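PDB 2CO7: putative fimbriae assembly chaperone from Salmonella typhimurium, which probably acts as a periplasmic chaperone of the PapD-like family, binding fimbrial subunits and assisting their folding before assembly on the cell surface. Local coordinates for residues V44-K49 / P64-E69; K10-K15 / I97-P102. All coordinates share one frame; numbering follows the deposited sequence. Where two conformers were deposited one is given.

Interaction 1: V44-K49 / P64-E69; sequences VQSSVK and PLFRLE
Val44 and Gln45 run antiparallel to Phe66 and Leu65, with the short strand axes 5.0 Å apart at closest and their directions 142° apart. Val44 and Phe66 form the hydrogen-bonded pair: Val44 N gives its hydrogen to Phe66 O at 2.8 Å, and Phe66 N gives its own to Val44 O at 3.0 Å. Gln45 and Leu65 form the adjacent non-hydrogen-bonded pair. Beyond it Ser46 N bonds to Pro64 O at 2.8 Å, and Gln45 CA makes a CA-H...O contact with the same oxygen.

The main side-chain contact is Val44 on the ring of Phe66. Phe66 CG sits between the backbone N and the carbonyl carbon (chi1 55°), on the side of the sheet where the Val44 side chain lies. Val44 CB stands over one face, 3.6 Å from the centroid of the Phe66 ring, as a CH-pi contact. The methyl Val44 CG1 packs tightly on the rim, 3.2 Å from Phe66 CZ, while Val44 CG2 reaches Leu68 CD1. In the conformer described, Ser46 OG approaches the ring edge in plane and has no polar partner; a second conformer was deposited, so its place is doubtful. On the other face of the sheet Gln45 CG meets Leu65 CD2 at 3.7 Å.

The pair belongs to the hairpin of strands 42-50 and 59-68 in the PapD-like N-terminal domain. Leu76 of strand 73-80 touches both Ser46 and Phe66. On its other edge strand 42-50 pairs with strand 91-100, whose Ile97 packs on Val44 and Ser46.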
# COMPACT_ATOMS: atom_id res chain seq x y z
N VAL B 44 -2.25 4.04 17.30
CA VAL B 44 -1.37 3.54 16.25
C VAL B 44 -0.81 2.17 16.64
O VAL B 44 -0.48 1.94 17.80
CB VAL B 44 -0.23 4.52 15.93
CG1 VAL B 44 0.58 4.05 14.72
CG2 VAL B 44 -0.77 5.90 15.60
N GLN B 45 -0.74 1.27 15.66
CA GLN B 45 -0.10 -0.01 15.81
C GLN B 45 0.93 -0.15 14.70
O GLN B 45 0.64 0.13 13.53
CB GLN B 45 -1.15 -1.11 15.72
CG GLN B 45 -0.60 -2.53 15.75
CD GLN B 45 -1.47 -3.47 14.97
OE1 GLN B 45 -2.60 -3.78 15.37
NE2 GLN B 45 -0.98 -3.90 13.83
N SER B 46 2.13 -0.57 15.06
CA SER B 46 3.13 -0.85 14.05
C SER B 46 3.50 -2.31 14.10
O SER B 46 3.60 -2.93 15.20
CB SER B 46 4.37 0.01 14.23
OG SER B 46 4.03 1.35 14.51
N SER B 47 3.66 -2.89 12.91
CA SER B 47 4.04 -4.29 12.74
C SER B 47 5.03 -4.43 11.58
O SER B 47 5.10 -3.56 10.74
CB SER B 47 2.77 -5.13 12.46
OG SER B 47 2.09 -4.59 11.32
N VAL B 48 5.83 -5.50 11.56
CA VAL B 48 6.66 -5.86 10.37
C VAL B 48 6.20 -7.20 9.82
O VAL B 48 6.00 -8.15 10.58
CB VAL B 48 8.18 -5.91 10.72
CG1 VAL B 48 9.01 -6.21 9.47
CG2 VAL B 48 8.64 -4.56 11.27
N LYS B 49 5.98 -7.28 8.51
CA LYS B 49 5.58 -8.57 7.88
C LYS B 49 6.65 -8.93 6.86
O LYS B 49 7.39 -8.06 6.38
CB LYS B 49 4.23 -8.45 7.18
CG LYS B 49 3.08 -7.95 8.07
CD LYS B 49 2.96 -8.84 9.26
CE LYS B 49 2.40 -10.17 8.94
NZ LYS B 49 1.67 -10.74 10.13
N PRO B 64 5.23 -0.88 19.65
CA PRO B 64 4.27 -1.55 18.74
C PRO B 64 2.85 -0.97 18.83
O PRO B 64 2.11 -1.05 17.84
CB PRO B 64 4.25 -2.99 19.23
CG PRO B 64 4.71 -2.92 20.63
CD PRO B 64 5.59 -1.74 20.79
N LEU B 65 2.54 -0.35 19.97
CA LEU B 65 1.22 0.18 20.26
C LEU B 65 1.39 1.54 20.96
O LEU B 65 2.04 1.63 22.00
CB LEU B 65 0.52 -0.80 21.19
CG LEU B 65 -0.84 -1.31 20.79
CD1 LEU B 65 -1.77 -0.16 20.60
CD2 LEU B 65 -0.67 -2.08 19.47
N PHE B 66 0.81 2.60 20.39
CA PHE B 66 0.95 3.92 21.04
C PHE B 66 -0.21 4.84 20.63
O PHE B 66 -0.96 4.53 19.71
CB PHE B 66 2.30 4.57 20.67
CG PHE B 66 2.57 4.68 19.17
CD1 PHE B 66 2.50 5.92 18.54
CD2 PHE B 66 2.95 3.56 18.41
CE1 PHE B 66 2.77 6.07 17.19
CE2 PHE B 66 3.23 3.69 17.03
CZ PHE B 66 3.15 4.95 16.42
N ARG B 67 -0.33 5.95 21.34
CA ARG B 67 -1.36 6.92 21.06
C ARG B 67 -0.61 8.17 20.62
O ARG B 67 0.38 8.56 21.26
CB ARG B 67 -2.18 7.16 22.33
CG ARG B 67 -3.44 8.00 22.17
CD ARG B 67 -4.24 7.79 23.46
NE ARG B 67 -5.51 8.50 23.53
CZ ARG B 67 -5.66 9.72 24.04
NH1 ARG B 67 -4.61 10.39 24.49
NH2 ARG B 67 -6.87 10.27 24.09
N LEU B 68 -1.08 8.80 19.56
CA LEU B 68 -0.59 10.13 19.16
C LEU B 68 -1.60 11.21 19.48
O LEU B 68 -2.76 11.09 19.13
CB LEU B 68 -0.23 10.15 17.69
CG LEU B 68 1.01 9.33 17.30
CD1 LEU B 68 1.13 9.42 15.78
CD2 LEU B 68 2.27 9.82 18.02
N GLU B 69 -1.15 12.28 20.17
CA GLU B 69 -2.00 13.44 20.36
C GLU B 69 -2.17 14.15 19.02
O GLU B 69 -1.45 13.86 18.05
CB GLU B 69 -1.38 14.41 21.39
CG GLU B 69 -1.18 13.83 22.79
CD GLU B 69 -2.48 13.34 23.43
OE1 GLU B 69 -3.03 14.04 24.29
OE2 GLU B 69 -2.97 12.24 23.07

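Interaction 2: K10-K15 / I97-P102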
# COMPACT_ATOMS: atom_id res chain seq x y z
N LYS B 10 -15.77 12.56 6.23
CA LYS B 10 -14.71 12.06 7.10
C LYS B 10 -13.40 12.04 6.33
O LYS B 10 -13.30 11.40 5.28
CB LYS B 10 -15.01 10.65 7.60
CG LYS B 10 -13.90 10.05 8.50
CD LYS B 10 -13.69 10.86 9.79
CE LYS B 10 -12.40 10.49 10.55
NZ LYS B 10 -12.59 10.74 12.04
N LEU B 11 -12.42 12.74 6.87
CA LEU B 11 -11.08 12.78 6.32
C LEU B 11 -10.17 12.08 7.29
O LEU B 11 -10.32 12.22 8.52
CB LEU B 11 -10.57 14.21 6.14
CG LEU B 11 -11.40 15.21 5.33
CD1 LEU B 11 -10.61 16.49 5.20
CD2 LEU B 11 -11.71 14.62 3.95
N PHE B 12 -9.20 11.36 6.76
CA PHE B 12 -8.25 10.67 7.63
C PHE B 12 -6.94 10.40 6.93
O PHE B 12 -6.92 10.01 5.76
CB PHE B 12 -8.85 9.38 8.21
CG PHE B 12 -8.16 8.90 9.45
CD1 PHE B 12 -8.14 9.69 10.59
CD2 PHE B 12 -7.52 7.66 9.47
CE1 PHE B 12 -7.50 9.28 11.74
CE2 PHE B 12 -6.86 7.23 10.64
CZ PHE B 12 -6.87 8.06 11.76
N SER B 13 -5.83 10.63 7.66
CA SER B 13 -4.50 10.48 7.10
C SER B 13 -3.49 10.08 8.20
O SER B 13 -3.74 10.28 9.38
CB SER B 13 -4.02 11.80 6.46
OG SER B 13 -2.73 11.62 5.89
N VAL B 14 -2.38 9.47 7.80
CA VAL B 14 -1.23 9.25 8.71
C VAL B 14 0.02 9.64 7.92
O VAL B 14 0.06 9.44 6.69
CB VAL B 14 -1.17 7.79 9.28
CG1 VAL B 14 -0.82 6.74 8.19
CG2 VAL B 14 -0.17 7.70 10.42
N LYS B 15 1.03 10.21 8.59
CA LYS B 15 2.22 10.65 7.86
C LYS B 15 3.39 9.79 8.28
O LYS B 15 3.62 9.64 9.46
CB LYS B 15 2.52 12.12 8.24
CG LYS B 15 3.81 12.71 7.62
CD LYS B 15 4.04 14.15 8.16
CE LYS B 15 5.38 14.71 7.78
NZ LYS B 15 5.58 16.06 8.37
N ILE B 97 1.90 0.70 9.46
CA ILE B 97 1.43 1.59 10.51
C ILE B 97 -0.07 1.62 10.35
O ILE B 97 -0.55 2.07 9.30
CB ILE B 97 1.97 3.04 10.25
CG1 ILE B 97 3.50 3.10 10.28
CG2 ILE B 97 1.33 4.07 11.20
CD1 ILE B 97 4.13 2.41 11.42
N LYS B 98 -0.78 1.09 11.35
CA LYS B 98 -2.25 1.13 11.38
C LYS B 98 -2.69 2.28 12.26
O LYS B 98 -2.26 2.37 13.44
CB LYS B 98 -2.84 -0.16 11.97
CG LYS B 98 -4.39 -0.17 11.97
CD LYS B 98 -4.98 -1.39 12.69
CE LYS B 98 -4.50 -2.70 12.07
NZ LYS B 98 -5.13 -2.89 10.71
N ALA B 99 -3.55 3.14 11.72
CA ALA B 99 -4.00 4.34 12.44
C ALA B 99 -5.51 4.27 12.55
O ALA B 99 -6.21 3.99 11.57
CB ALA B 99 -3.55 5.61 11.74
N VAL B 100 -6.00 4.52 13.75
CA VAL B 100 -7.39 4.33 14.11
C VAL B 100 -7.90 5.58 14.86
O VAL B 100 -7.37 5.92 15.92
CB VAL B 100 -7.54 3.04 14.97
CG1 VAL B 100 -8.93 2.89 15.47
CG2 VAL B 100 -7.11 1.80 14.15
N PRO B 101 -8.94 6.25 14.31
CA PRO B 101 -9.50 7.44 14.93
C PRO B 101 -10.51 7.08 16.02
O PRO B 101 -10.99 5.96 16.04
CB PRO B 101 -10.22 8.14 13.77
CG PRO B 101 -10.60 7.04 12.80
CD PRO B 101 -9.61 5.88 13.04
N PRO B 102 -10.85 8.04 16.88
CA PRO B 102 -11.89 7.76 17.88
C PRO B 102 -13.24 7.57 17.21
O PRO B 102 -13.43 8.05 16.10
CB PRO B 102 -11.91 9.02 18.76
CG PRO B 102 -10.96 9.98 18.20
CD PRO B 102 -10.32 9.42 16.97
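The ring of Phe12 has Pro101 over one face and the carbonyl oxygen of Ala99 near its plane at the edge. Pro101 CG lies 4.0 Å from the centroid of the Phe12 ring and 15° off the ring normal, a CH-pi contact displaced toward the rim. Pro101 CB is nearer to a single ring atom, 3.6 Å from Phe12 CE1. At the edge, Phe12 CE2 is 3.4 Å from Ala99 O. Phe12 CE2 also touches Ala99 CB at 3.8 Å. Phe12 CG is anti to the backbone N (chi1 -159°), on the side facing 97-102.

Farther along, Val14 continues the apolar row. Val14 CB packs on Ala99 CB at 4.1 Å, and Val14 CG2 meets Ile97 CG2 at 4.0 Å. At the other end Lys10 bends at chi2 (63°), which turns CD aside; farther out Lys10 NZ lies 3.9 Å from Pro101 CB. The amine is hydrogen-bonded to Tyr40 OH.

The two segments join by side-chain packing across the interior of the immunoglobulin-like N-terminal domain. Leu120 and Ile122 of strand 116-131 and Ile42 of strand 42-50 also touch Phe12, while Val34 of strand 30-35 lies against Val14 and Ile97. Residues Lys10 to Ser13 pair antiparallel with a strand of the chain of another protein, and the sheet therefore runs on across the interface.

From the N terminus, residues 10-15 come first and meet residues 97-102 much later in the chain, so interaction 2 closes a long loop of 81 residues. Within that loop, interaction 1 joins 44-49 to 64-69 and closes a short one of 14 residues. The contacts nest and do not cross. They meet where strands 42-50 and 91-100 lie side by side: Gln45 O and Lys98 N are 2.8 Å apart, a probable hydrogen bond, and Val44 CG1 packs on Ile97 CG2 at 3.6 Å. Interaction 1 ties the hairpin together. Interaction 2 ties the first strand to strand 91-100, within the same N-terminal domain.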